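Local coordinates for protein N5-carboxyaminoimidazole ribonucleotide synthetase (Bacillus anthracis, PDB 3QFF) that catalyses the ATP-dependent carboxylation of aminoimidazole ribonucleotide to N5-carboxyaminoimidazole ribonucleotide, with bicarbonate as carbon source, in purine biosynthesis, at residues A[41-46]-A[57-62]; A[79-84]-A[100-105]; A[238-243]-A[268-273]; A[337-342]-A[358-363]. All coordinates share one frame; numbering follows the deposited sequence.

Contact 1. Residues A[41-46]-A[57-62]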
# COMPACT_ATOMS: atom_id res chain seq x y z
N ALA A 41 -4.43 14.79 -9.47
CA ALA A 41 -5.53 15.28 -10.31
C ALA A 41 -5.88 14.20 -11.33
O ALA A 41 -4.99 13.55 -11.88
CB ALA A 41 -5.14 16.59 -11.01
N VAL A 42 -7.17 14.01 -11.60
CA VAL A 42 -7.59 13.00 -12.58
C VAL A 42 -8.59 13.61 -13.56
O VAL A 42 -9.41 14.45 -13.19
CB VAL A 42 -8.18 11.72 -11.89
CG1 VAL A 42 -9.32 12.07 -10.93
CG2 VAL A 42 -8.66 10.68 -12.92
N LEU A 43 -8.50 13.18 -14.82
CA LEU A 43 -9.52 13.48 -15.83
C LEU A 43 -10.17 12.18 -16.30
O LEU A 43 -9.48 11.21 -16.64
CB LEU A 43 -8.91 14.23 -17.01
CG LEU A 43 -9.78 14.66 -18.21
CD1 LEU A 43 -9.07 15.76 -18.95
CD2 LEU A 43 -10.08 13.50 -19.16
N ASP A 44 -11.51 12.19 -16.36
CA ASP A 44 -12.31 11.00 -16.68
C ASP A 44 -13.72 11.45 -17.08
O ASP A 44 -14.24 12.42 -16.52
CB ASP A 44 -12.39 10.08 -15.45
CG ASP A 44 -12.99 8.71 -15.76
OD1 ASP A 44 -14.23 8.58 -15.72
OD2 ASP A 44 -12.22 7.76 -16.05
N PRO A 45 -14.33 10.77 -18.08
CA PRO A 45 -15.68 11.08 -18.57
C PRO A 45 -16.80 10.96 -17.54
O PRO A 45 -17.85 11.61 -17.68
CB PRO A 45 -15.89 10.04 -19.67
CG PRO A 45 -14.54 9.75 -20.17
CD PRO A 45 -13.65 9.81 -18.95
N THR A 46 -16.61 10.12 -16.52
CA THR A 46 -17.65 9.86 -15.52
C THR A 46 -17.25 10.46 -14.18
O THR A 46 -16.09 10.38 -13.79
CB THR A 46 -17.89 8.35 -15.34
OG1 THR A 46 -18.03 7.73 -16.62
CG2 THR A 46 -19.16 8.09 -14.53
N ILE A 57 -8.11 16.63 -7.03
CA ILE A 57 -8.82 17.37 -8.08
C ILE A 57 -9.42 16.41 -9.12
O ILE A 57 -8.75 15.48 -9.57
CB ILE A 57 -7.89 18.39 -8.77
CG1 ILE A 57 -7.32 19.36 -7.73
CG2 ILE A 57 -8.61 19.15 -9.89
CD1 ILE A 57 -6.24 20.29 -8.27
N GLU A 58 -10.69 16.64 -9.48
CA GLU A 58 -11.38 15.84 -10.49
C GLU A 58 -11.86 16.72 -11.65
O GLU A 58 -12.56 17.71 -11.43
CB GLU A 58 -12.57 15.11 -9.85
CG GLU A 58 -13.45 14.27 -10.80
CD GLU A 58 -14.72 13.73 -10.12
OE1 GLU A 58 -15.26 12.71 -10.57
OE2 GLU A 58 -15.18 14.32 -9.12
N ILE A 59 -11.46 16.37 -12.87
CA ILE A 59 -12.01 16.98 -14.08
C ILE A 59 -12.87 15.98 -14.84
O ILE A 59 -12.38 14.94 -15.31
CB ILE A 59 -10.90 17.55 -15.00
CG1 ILE A 59 -10.07 18.59 -14.25
CG2 ILE A 59 -11.50 18.16 -16.26
CD1 ILE A 59 -8.73 18.89 -14.88
N VAL A 60 -14.16 16.28 -14.96
CA VAL A 60 -15.09 15.39 -15.62
C VAL A 60 -15.26 15.86 -17.07
O VAL A 60 -15.95 16.85 -17.32
CB VAL A 60 -16.43 15.26 -14.84
CG1 VAL A 60 -17.39 14.29 -15.52
CG2 VAL A 60 -16.17 14.78 -13.41
N ALA A 61 -14.58 15.16 -18.00
CA ALA A 61 -14.61 15.49 -19.44
C ALA A 61 -14.26 14.30 -20.34
O ALA A 61 -13.75 13.29 -19.86
CB ALA A 61 -13.68 16.66 -19.73
N SER A 62 -14.53 14.44 -21.64
CA SER A 62 -14.15 13.45 -22.66
C SER A 62 -12.64 13.40 -22.86
O SER A 62 -11.96 14.42 -22.73
CB SER A 62 -14.78 13.79 -24.02
OG SER A 62 -16.19 13.79 -23.97
O HOH W 1 -14.31 10.95 -12.02

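Contact 2. Residues A[79-84]-A[100-105]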
# COMPACT_ATOMS: atom_id res chain seq x y z
N VAL A 79 2.34 14.50 -15.91
CA VAL A 79 1.13 13.85 -16.43
C VAL A 79 1.44 12.40 -16.84
O VAL A 79 2.45 12.13 -17.49
CB VAL A 79 0.53 14.65 -17.62
CG1 VAL A 79 -0.74 13.97 -18.19
CG2 VAL A 79 0.19 16.10 -17.19
N THR A 80 0.57 11.48 -16.45
CA THR A 80 0.62 10.10 -16.92
C THR A 80 -0.80 9.70 -17.35
O THR A 80 -1.75 10.47 -17.18
CB THR A 80 1.23 9.12 -15.85
OG1 THR A 80 1.29 7.79 -16.37
CG2 THR A 80 0.40 9.12 -14.56
N TYR A 81 -0.93 8.51 -17.93
CA TYR A 81 -2.23 8.05 -18.42
C TYR A 81 -2.50 6.61 -18.02
O TYR A 81 -1.58 5.79 -17.93
CB TYR A 81 -2.27 8.15 -19.95
CG TYR A 81 -1.16 7.35 -20.60
CD1 TYR A 81 0.06 7.95 -20.93
CD2 TYR A 81 -1.30 5.98 -20.81
CE1 TYR A 81 1.10 7.20 -21.50
CE2 TYR A 81 -0.27 5.23 -21.37
CZ TYR A 81 0.92 5.84 -21.71
OH TYR A 81 1.92 5.07 -22.25
N GLU A 82 -3.78 6.32 -17.82
CA GLU A 82 -4.28 4.95 -17.77
C GLU A 82 -4.98 4.66 -19.10
O GLU A 82 -4.86 3.57 -19.67
CB GLU A 82 -5.27 4.78 -16.62
CG GLU A 82 -6.42 3.82 -16.95
CD GLU A 82 -7.54 3.88 -15.96
OE1 GLU A 82 -8.60 4.46 -16.29
OE2 GLU A 82 -7.36 3.35 -14.85
N PHE A 83 -5.71 5.67 -19.59
CA PHE A 83 -6.43 5.54 -20.84
C PHE A 83 -5.44 5.70 -21.99
O PHE A 83 -4.67 6.65 -22.02
CB PHE A 83 -7.55 6.58 -20.93
CG PHE A 83 -8.33 6.52 -22.23
CD1 PHE A 83 -8.17 7.52 -23.20
CD2 PHE A 83 -9.19 5.45 -22.49
CE1 PHE A 83 -8.88 7.47 -24.41
CE2 PHE A 83 -9.91 5.39 -23.70
CZ PHE A 83 -9.75 6.40 -24.66
N GLU A 84 -5.45 4.72 -22.89
CA GLU A 84 -4.43 4.60 -23.92
C GLU A 84 -4.80 5.26 -25.26
O GLU A 84 -3.91 5.68 -26.01
CB GLU A 84 -4.08 3.14 -24.16
CG GLU A 84 -3.26 2.50 -23.05
CD GLU A 84 -3.24 0.99 -23.16
OE1 GLU A 84 -2.17 0.44 -23.49
OE2 GLU A 84 -4.29 0.35 -22.94
N LEU A 100 5.18 15.25 -19.87
CA LEU A 100 4.76 13.87 -20.14
C LEU A 100 6.01 13.03 -20.46
O LEU A 100 6.30 12.77 -21.63
CB LEU A 100 3.79 13.84 -21.34
CG LEU A 100 3.09 12.50 -21.65
CD1 LEU A 100 1.79 12.40 -20.87
CD2 LEU A 100 2.84 12.34 -23.16
N PRO A 101 6.75 12.61 -19.41
CA PRO A 101 8.02 11.88 -19.56
C PRO A 101 7.89 10.56 -20.32
O PRO A 101 8.88 10.11 -20.90
CB PRO A 101 8.45 11.61 -18.10
CG PRO A 101 7.23 11.76 -17.28
CD PRO A 101 6.43 12.83 -17.99
N GLN A 102 6.70 9.95 -20.32
CA GLN A 102 6.47 8.71 -21.08
C GLN A 102 6.58 8.92 -22.59
O GLN A 102 6.94 7.99 -23.33
CB GLN A 102 5.11 8.10 -20.76
CG GLN A 102 5.08 7.36 -19.43
CD GLN A 102 3.69 7.17 -18.93
OE1 GLN A 102 3.03 8.13 -18.49
NE2 GLN A 102 3.19 5.94 -19.01
N GLY A 103 6.25 10.13 -23.04
CA GLY A 103 6.28 10.47 -24.46
C GLY A 103 5.08 9.87 -25.18
O GLY A 103 4.21 9.25 -24.55
N SER A 104 5.04 10.03 -26.50
CA SER A 104 3.92 9.53 -27.31
C SER A 104 4.32 8.42 -28.27
O SER A 104 3.46 7.75 -28.84
CB SER A 104 3.30 10.68 -28.11
OG SER A 104 4.27 11.27 -28.95
N GLN A 105 5.62 8.22 -28.47
CA GLN A 105 6.13 7.29 -29.48
C GLN A 105 5.78 5.84 -29.14
O GLN A 105 5.28 5.10 -29.99
CB GLN A 105 7.64 7.44 -29.67
CG GLN A 105 8.07 7.39 -31.14
CD GLN A 105 9.46 6.80 -31.37
OE1 GLN A 105 10.35 6.89 -30.51
NE2 GLN A 105 9.66 6.20 -32.54
O HOH W 2 4.20 10.50 -18.81
O HOH W 3 0.92 4.54 -18.19

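Contact 3. Residues A[238-243]-A[268-273]. With ADP (adenosine-5'-diphosphate), chain C.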
# COMPACT_ATOMS: atom_id res chain seq x y z
N SER A 238 12.25 -18.64 -17.88
CA SER A 238 12.16 -17.45 -17.05
C SER A 238 13.22 -16.43 -17.42
O SER A 238 12.91 -15.26 -17.65
CB SER A 238 12.32 -17.81 -15.57
OG SER A 238 11.18 -18.50 -15.12
N GLN A 239 14.47 -16.89 -17.47
CA GLN A 239 15.59 -16.02 -17.81
C GLN A 239 15.44 -15.42 -19.20
O GLN A 239 15.80 -14.27 -19.41
CB GLN A 239 16.91 -16.79 -17.71
CG GLN A 239 17.36 -17.06 -16.28
CD GLN A 239 18.61 -17.95 -16.20
OE1 GLN A 239 19.16 -18.37 -17.23
NE2 GLN A 239 19.04 -18.24 -14.99
N LYS A 240 14.91 -16.20 -20.13
CA LYS A 240 14.61 -15.77 -21.49
C LYS A 240 13.52 -14.68 -21.55
O LYS A 240 13.69 -13.66 -22.21
CB LYS A 240 14.19 -16.98 -22.31
CG LYS A 240 14.25 -16.81 -23.80
CD LYS A 240 13.75 -18.11 -24.46
CE LYS A 240 14.57 -18.45 -25.69
NZ LYS A 240 14.00 -19.64 -26.38
N ALA A 241 12.40 -14.92 -20.86
CA ALA A 241 11.32 -13.95 -20.82
C ALA A 241 11.82 -12.62 -20.25
O ALA A 241 11.51 -11.56 -20.79
CB ALA A 241 10.12 -14.49 -20.00
N ILE A 242 12.62 -12.70 -19.18
CA ILE A 242 13.18 -11.50 -18.54
C ILE A 242 14.16 -10.78 -19.45
O ILE A 242 14.11 -9.55 -19.57
CB ILE A 242 13.82 -11.83 -17.17
CG1 ILE A 242 12.72 -12.12 -16.14
CG2 ILE A 242 14.65 -10.66 -16.66
CD1 ILE A 242 13.17 -13.03 -15.06
N ALA A 243 15.04 -11.54 -20.10
CA ALA A 243 15.98 -10.95 -21.06
C ALA A 243 15.24 -10.24 -22.20
O ALA A 243 15.60 -9.12 -22.58
CB ALA A 243 16.93 -12.03 -21.63
N GLY A 268 10.36 -24.65 -25.08
CA GLY A 268 11.09 -23.54 -24.49
C GLY A 268 11.21 -22.33 -25.40
O GLY A 268 12.10 -21.51 -25.20
N GLU A 269 10.33 -22.20 -26.39
CA GLU A 269 10.30 -20.97 -27.21
C GLU A 269 9.47 -19.90 -26.53
O GLU A 269 8.46 -20.21 -25.89
CB GLU A 269 9.71 -21.22 -28.59
CG GLU A 269 10.58 -22.05 -29.52
CD GLU A 269 9.79 -22.55 -30.72
OE1 GLU A 269 10.27 -22.36 -31.86
OE2 GLU A 269 8.69 -23.11 -30.53
N ILE A 270 9.88 -18.65 -26.70
CA ILE A 270 9.06 -17.51 -26.31
C ILE A 270 8.67 -16.73 -27.56
O ILE A 270 9.53 -16.43 -28.41
CB ILE A 270 9.77 -16.57 -25.28
CG1 ILE A 270 10.09 -17.30 -23.97
CG2 ILE A 270 8.92 -15.31 -25.02
CD1 ILE A 270 8.93 -17.42 -22.99
N TYR A 271 7.39 -16.42 -27.68
CA TYR A 271 6.92 -15.44 -28.66
C TYR A 271 6.22 -14.28 -27.95
O TYR A 271 5.42 -14.51 -27.04
CB TYR A 271 6.00 -16.10 -29.70
CG TYR A 271 6.72 -17.18 -30.48
CD1 TYR A 271 6.62 -18.53 -30.11
CD2 TYR A 271 7.54 -16.86 -31.56
CE1 TYR A 271 7.31 -19.54 -30.82
CE2 TYR A 271 8.23 -17.85 -32.28
CZ TYR A 271 8.11 -19.19 -31.90
OH TYR A 271 8.80 -20.16 -32.61
N ILE A 272 6.53 -13.05 -28.37
CA ILE A 272 5.89 -11.87 -27.80
C ILE A 272 4.51 -11.68 -28.43
O ILE A 272 4.39 -11.61 -29.65
CB ILE A 272 6.71 -10.57 -28.01
CG1 ILE A 272 8.21 -10.78 -27.73
CG2 ILE A 272 6.13 -9.43 -27.17
CD1 ILE A 272 8.57 -11.12 -26.28
N ASN A 273 3.48 -11.58 -27.59
CA ASN A 273 2.10 -11.44 -28.06
C ASN A 273 1.69 -9.97 -28.19
O ASN A 273 1.34 -9.51 -29.28
CB ASN A 273 1.15 -12.19 -27.11
CG ASN A 273 -0.34 -12.02 -27.48
OD1 ASN A 273 -0.73 -12.22 -28.63
ND2 ASN A 273 -1.16 -11.72 -26.48
PB ADP C . -6.53 -9.37 -26.73
O1B ADP C . -8.03 -9.31 -26.91
O2B ADP C . -5.83 -8.10 -27.18
O3B ADP C . -6.12 -9.87 -25.36
PA ADP C . -4.69 -11.37 -27.78
O1A ADP C . -4.01 -11.27 -26.43
O2A ADP C . -3.92 -11.10 -29.05
O3A ADP C . -6.05 -10.49 -27.80
O5' ADP C . -5.26 -12.87 -27.92
C5' ADP C . -6.29 -13.33 -27.04
C4' ADP C . -6.06 -14.80 -26.73
O4' ADP C . -6.06 -15.55 -27.95
C3' ADP C . -4.71 -15.05 -26.07
O3' ADP C . -4.83 -15.10 -24.65
C2' ADP C . -4.24 -16.36 -26.66
O2' ADP C . -4.60 -17.44 -25.79
C1' ADP C . -5.00 -16.51 -27.97
N9 ADP C . -4.10 -16.26 -29.12
C8 ADP C . -3.89 -15.07 -29.72
N7 ADP C . -3.01 -15.18 -30.75
C5 ADP C . -2.63 -16.47 -30.82
C6 ADP C . -1.72 -17.27 -31.67
N6 ADP C . -1.02 -16.70 -32.68
N1 ADP C . -1.61 -18.59 -31.40
C2 ADP C . -2.30 -19.18 -30.40
N3 ADP C . -3.14 -18.52 -29.59
C4 ADP C . -3.35 -17.18 -29.75

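Contact 4. Residues A[337-342]-A[358-363]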
# COMPACT_ATOMS: atom_id res chain seq x y z
N THR A 337 -9.00 -15.81 4.70
CA THR A 337 -7.69 -15.95 5.36
C THR A 337 -6.56 -16.15 4.34
O THR A 337 -6.70 -16.92 3.38
CB THR A 337 -7.71 -17.11 6.40
OG1 THR A 337 -6.43 -17.19 7.07
CG2 THR A 337 -7.98 -18.43 5.74
N GLY A 338 -5.44 -15.46 4.55
CA GLY A 338 -4.30 -15.52 3.63
C GLY A 338 -4.58 -14.93 2.25
O GLY A 338 -3.82 -15.16 1.30
N CYS A 339 -5.67 -14.17 2.15
CA CYS A 339 -6.10 -13.55 0.91
C CYS A 339 -6.11 -12.05 1.14
O CYS A 339 -6.49 -11.59 2.22
CB CYS A 339 -7.51 -14.01 0.52
SG CYS A 339 -7.68 -15.79 0.26
N TYR A 340 -5.70 -11.29 0.13
CA TYR A 340 -5.60 -9.84 0.25
C TYR A 340 -6.47 -9.16 -0.80
O TYR A 340 -6.15 -9.15 -2.01
CB TYR A 340 -4.12 -9.40 0.22
CG TYR A 340 -3.38 -10.06 1.36
CD1 TYR A 340 -2.80 -11.32 1.21
CD2 TYR A 340 -3.36 -9.47 2.63
CE1 TYR A 340 -2.16 -11.96 2.27
CE2 TYR A 340 -2.71 -10.10 3.70
CZ TYR A 340 -2.13 -11.34 3.52
OH TYR A 340 -1.51 -11.98 4.57
N LEU A 341 -7.58 -8.61 -0.31
CA LEU A 341 -8.64 -8.11 -1.16
C LEU A 341 -8.39 -6.69 -1.62
O LEU A 341 -8.04 -5.82 -0.82
CB LEU A 341 -9.99 -8.22 -0.42
CG LEU A 341 -11.30 -7.83 -1.11
CD1 LEU A 341 -11.54 -8.65 -2.39
CD2 LEU A 341 -12.47 -8.00 -0.13
N HIS A 342 -8.55 -6.46 -2.92
CA HIS A 342 -8.59 -5.11 -3.47
C HIS A 342 -9.91 -4.88 -4.18
O HIS A 342 -10.31 -5.68 -5.03
CB HIS A 342 -7.39 -4.88 -4.40
CG HIS A 342 -6.08 -5.10 -3.71
ND1 HIS A 342 -5.30 -4.07 -3.24
CD2 HIS A 342 -5.46 -6.24 -3.34
CE1 HIS A 342 -4.23 -4.57 -2.65
NE2 HIS A 342 -4.32 -5.89 -2.67
N VAL A 358 -8.12 -10.37 -5.82
CA VAL A 358 -7.61 -10.86 -4.56
C VAL A 358 -6.25 -11.52 -4.80
O VAL A 358 -6.10 -12.32 -5.73
CB VAL A 358 -8.63 -11.80 -3.83
CG1 VAL A 358 -9.00 -12.99 -4.70
CG2 VAL A 358 -8.10 -12.26 -2.47
N ASN A 359 -5.27 -11.15 -3.98
CA ASN A 359 -3.96 -11.77 -3.98
C ASN A 359 -3.86 -12.82 -2.89
O ASN A 359 -3.90 -12.48 -1.69
CB ASN A 359 -2.87 -10.71 -3.81
CG ASN A 359 -2.67 -9.88 -5.07
OD1 ASN A 359 -2.88 -10.38 -6.18
ND2 ASN A 359 -2.28 -8.63 -4.91
N ILE A 360 -3.74 -14.07 -3.30
CA ILE A 360 -3.66 -15.18 -2.37
C ILE A 360 -2.19 -15.55 -2.19
O ILE A 360 -1.57 -16.12 -3.10
CB ILE A 360 -4.45 -16.41 -2.87
CG1 ILE A 360 -5.88 -16.04 -3.24
CG2 ILE A 360 -4.42 -17.54 -1.82
CD1 ILE A 360 -6.62 -17.15 -4.01
N LEU A 361 -1.66 -15.24 -1.01
CA LEU A 361 -0.26 -15.47 -0.68
C LEU A 361 -0.09 -16.80 0.04
O LEU A 361 -0.87 -17.13 0.95
CB LEU A 361 0.27 -14.33 0.19
CG LEU A 361 1.12 -13.20 -0.42
CD1 LEU A 361 0.46 -12.53 -1.61
CD2 LEU A 361 1.43 -12.18 0.65
N ASN A 362 0.90 -17.58 -0.37
CA ASN A 362 1.20 -18.88 0.25
C ASN A 362 2.60 -19.32 -0.10
O ASN A 362 3.09 -19.03 -1.21
CB ASN A 362 0.17 -19.95 -0.18
CG ASN A 362 0.10 -21.12 0.79
OD1 ASN A 362 0.93 -22.02 0.76
ND2 ASN A 362 -0.88 -21.09 1.68
N ASP A 363 3.26 -20.02 0.82
CA ASP A 363 4.58 -20.60 0.55
C ASP A 363 4.53 -21.60 -0.60
O ASP A 363 5.50 -21.78 -1.32
CB ASP A 363 5.16 -21.28 1.79
CG ASP A 363 5.62 -20.30 2.85
OD1 ASP A 363 5.49 -20.65 4.05
OD2 ASP A 363 6.12 -19.20 2.52

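Contact 1. Residues A[41-46]-A[57-62]
Leu43 and Ile59 pair side by side in two parallel strands of the Rossmann-like sheet that opens this chain, with 57-60 as its outermost strand. The strands run 16° apart, and their backbones bond alternately: Val42 N gives to Ile57 O, Ile59 N donates to Val42 O at 2.8 Å in an almost straight bond (175°), and Asp44 N returns to Ile59 O. Leu43 shows how a side chain spans this edge. Its CB lies 3.9 Å from Ile59 O, and CG, anti to the backbone N (chi1 180°), keeps the same 3.9 Å from Ile59 O. At the branch, CD1 approaches Ile59 CG2 at 4.3 Å, while CD2 reaches on past the paired residues to Ala61 O at 3.7 Å. Helix 66-74 packs on this face, putting Leu72 against Leu43 and Ala41. The other face carries Val42 and Asp44. Asp44 OD2 takes the backbone NH of Gly22, in a glycine-rich turn of the kind found in Rossmann folds, and OD1 accepts from Thr46 N at 2.9 Å, forming an Asx turn at Asp44. Ala61 N donates to Asp44 O at 3.1 Å. A water also bridges the two segments, donating to Thr46 O, at 2.6 Å, and to Glu58 OE1, which also accepts from Asn48 N.

Contact 2. Residues A[79-84]-A[100-105]
Gln102 lays its amide parallel to the ring of Tyr81, the two planes 0° apart, and approaches it obliquely. Gln102 NE2 is the closest atom, 3.5 Å from Tyr81 CE1 and about as far from CZ. Tyr81 chi1 of 57° sets CG between the backbone N and the carbonyl carbon, and the far side of the ring, at CE1 and CZ, comes to Gln102. The other end of the amide is held by Thr80: its OG1 donates to Gln102 OE1 at 2.8 Å, tilted 30° from the carbonyl plane. Two waters complete the grip. One donates to Val79 O and, at 2.7 Å, to Gln102 OE1, while accepting from Gln102 N; the second water accepts from Gln102 NE2 at 2.8 Å and donates to Tyr81 O, lying above one face of the Tyr81 ring, toward its rim. OE1 thus receives two donors and NE2 gives to a water, consistent with this orientation of the buried amide. Nearer the strand's start the contact is apolar, with Leu100 CD1 4.0 Å from Val79 CG1. A type I turn from Leu100 to Gly103 presents Gln102 to the strand. The whole contact lies at the 78-81 edge of the parallel sheet: strand 16-20 runs alongside, helix 24-35 touches Thr80 through Met29, and helix 294-303 bears on Thr80 and Gln102, its His298 hydrogen-bonding to Thr80 OG1.

Contact 3. Residues A[238-243]-A[268-273]
Lys240 reaches from helix 235-251 to Gly268, in the turn leading into strand 270-276, and makes the hydrogen bond that links them: Lys240 NZ to Gly268 O at 2.9 Å, only 18° from the carbonyl plane. The chain leaves with CG anti to the backbone N (chi1 -162°) and bends at chi3, which sets CE on its way to the carbonyl. Gly268 itself has a positive phi (83°). Apolar packing accompanies this bond. The side chains of Lys240 and Ile270 run past one another in opposing senses, with Lys240 CD 3.8 Å from Ile270 CG1, while Ala241 CB lies 4.4 Å from Ile270 CD1. Ile270 also touches Leu237 and Tyr244 of the same helix and Met262 and Ala264 of strand 256-264, so it seats the helix on the antiparallel sheet of the ATP-grasp domain. Within the second segment Tyr271 OH donates to Glu269 OE1 at 2.8 Å, coming from above the carboxylate plane. The ligand is met further along the same strand: Asn273 ND2 donates to O1A of ADP at 2.9 Å, in a pocket where Lys153 and Arg113 also bond to the nucleotide. Across the contact, what is probably a lysine ammonium group meets a neutral carbonyl, so its link is a hydrogen bond and not a salt bridge, while its methylenes pack on Ile270.

Contact 4. Residues A[337-342]-A[358-363]
Gly338 opens the pairing of this antiparallel hairpin in the C-terminal domain: Leu361 N donates to Gly338 O at 3.2 Å. Cys339 comes next, opposite Ile360 in a non-hydrogen-bonded pair: its CB presses on Val358 CG2 at 3.5 Å, while SG, anti to the carbonyl carbon (chi1 -60°), turns to Ile360 CG1, 3.9 Å away. Tyr340 forms a hydrogen-bonded pair with Asn359, Tyr340 N to Asn359 O at 2.8 Å and Asn359 N to Tyr340 O at 2.9 Å. Its ring edge, at CD1, lies near Asn359 O, and CE1 touches Leu361 CD2 at 3.9 Å, the two side chains crossing at about a right angle. The tyrosine hydroxyl leaves the subunit, bonding to Glu291 OE1 and Glu309 N of the second subunit. Leu341 pairs with Val358 on the cysteine face and packs on Met36 of that neighbour. His342 NE2 stands 4.1 Å from Asn359 ND2, their planes 59° apart; both nitrogens hydrogen-bond to Asp288 OD2, which holds the two groups together. Strand 339-343 is outermost in the sheet within this chain, and 354-361 lies between it and strand 316-322. Helix 365-374 packs over Ile360, while helix 286-289 touches Tyr340 and Leu361 through Asp288 and His342 through Gln287.

In the fold
Contacts 1 and 2 belong to one parallel sheet, at its two outermost strands, about 16 Å apart centre to centre; contacts 3 and 4 likewise reach the two ends of a single antiparallel sheet, about 27 Å between centres. Contacts 2 and 4 are buried, whereas 1 and 3 are partly buried. Regular backbone pairing carries 1 and 4, parallel in one and antiparallel in the other. Contact 2 relies instead on a glutamine amide and two waters, and contact 3 on a lysine-to-carbonyl bond with apolar packing. Their surroundings differ too: contact 3 continues into the ADP pocket, contact 4 alone meets the second subunit, and contacts 1 and 2 both reach the glycine-rich turn.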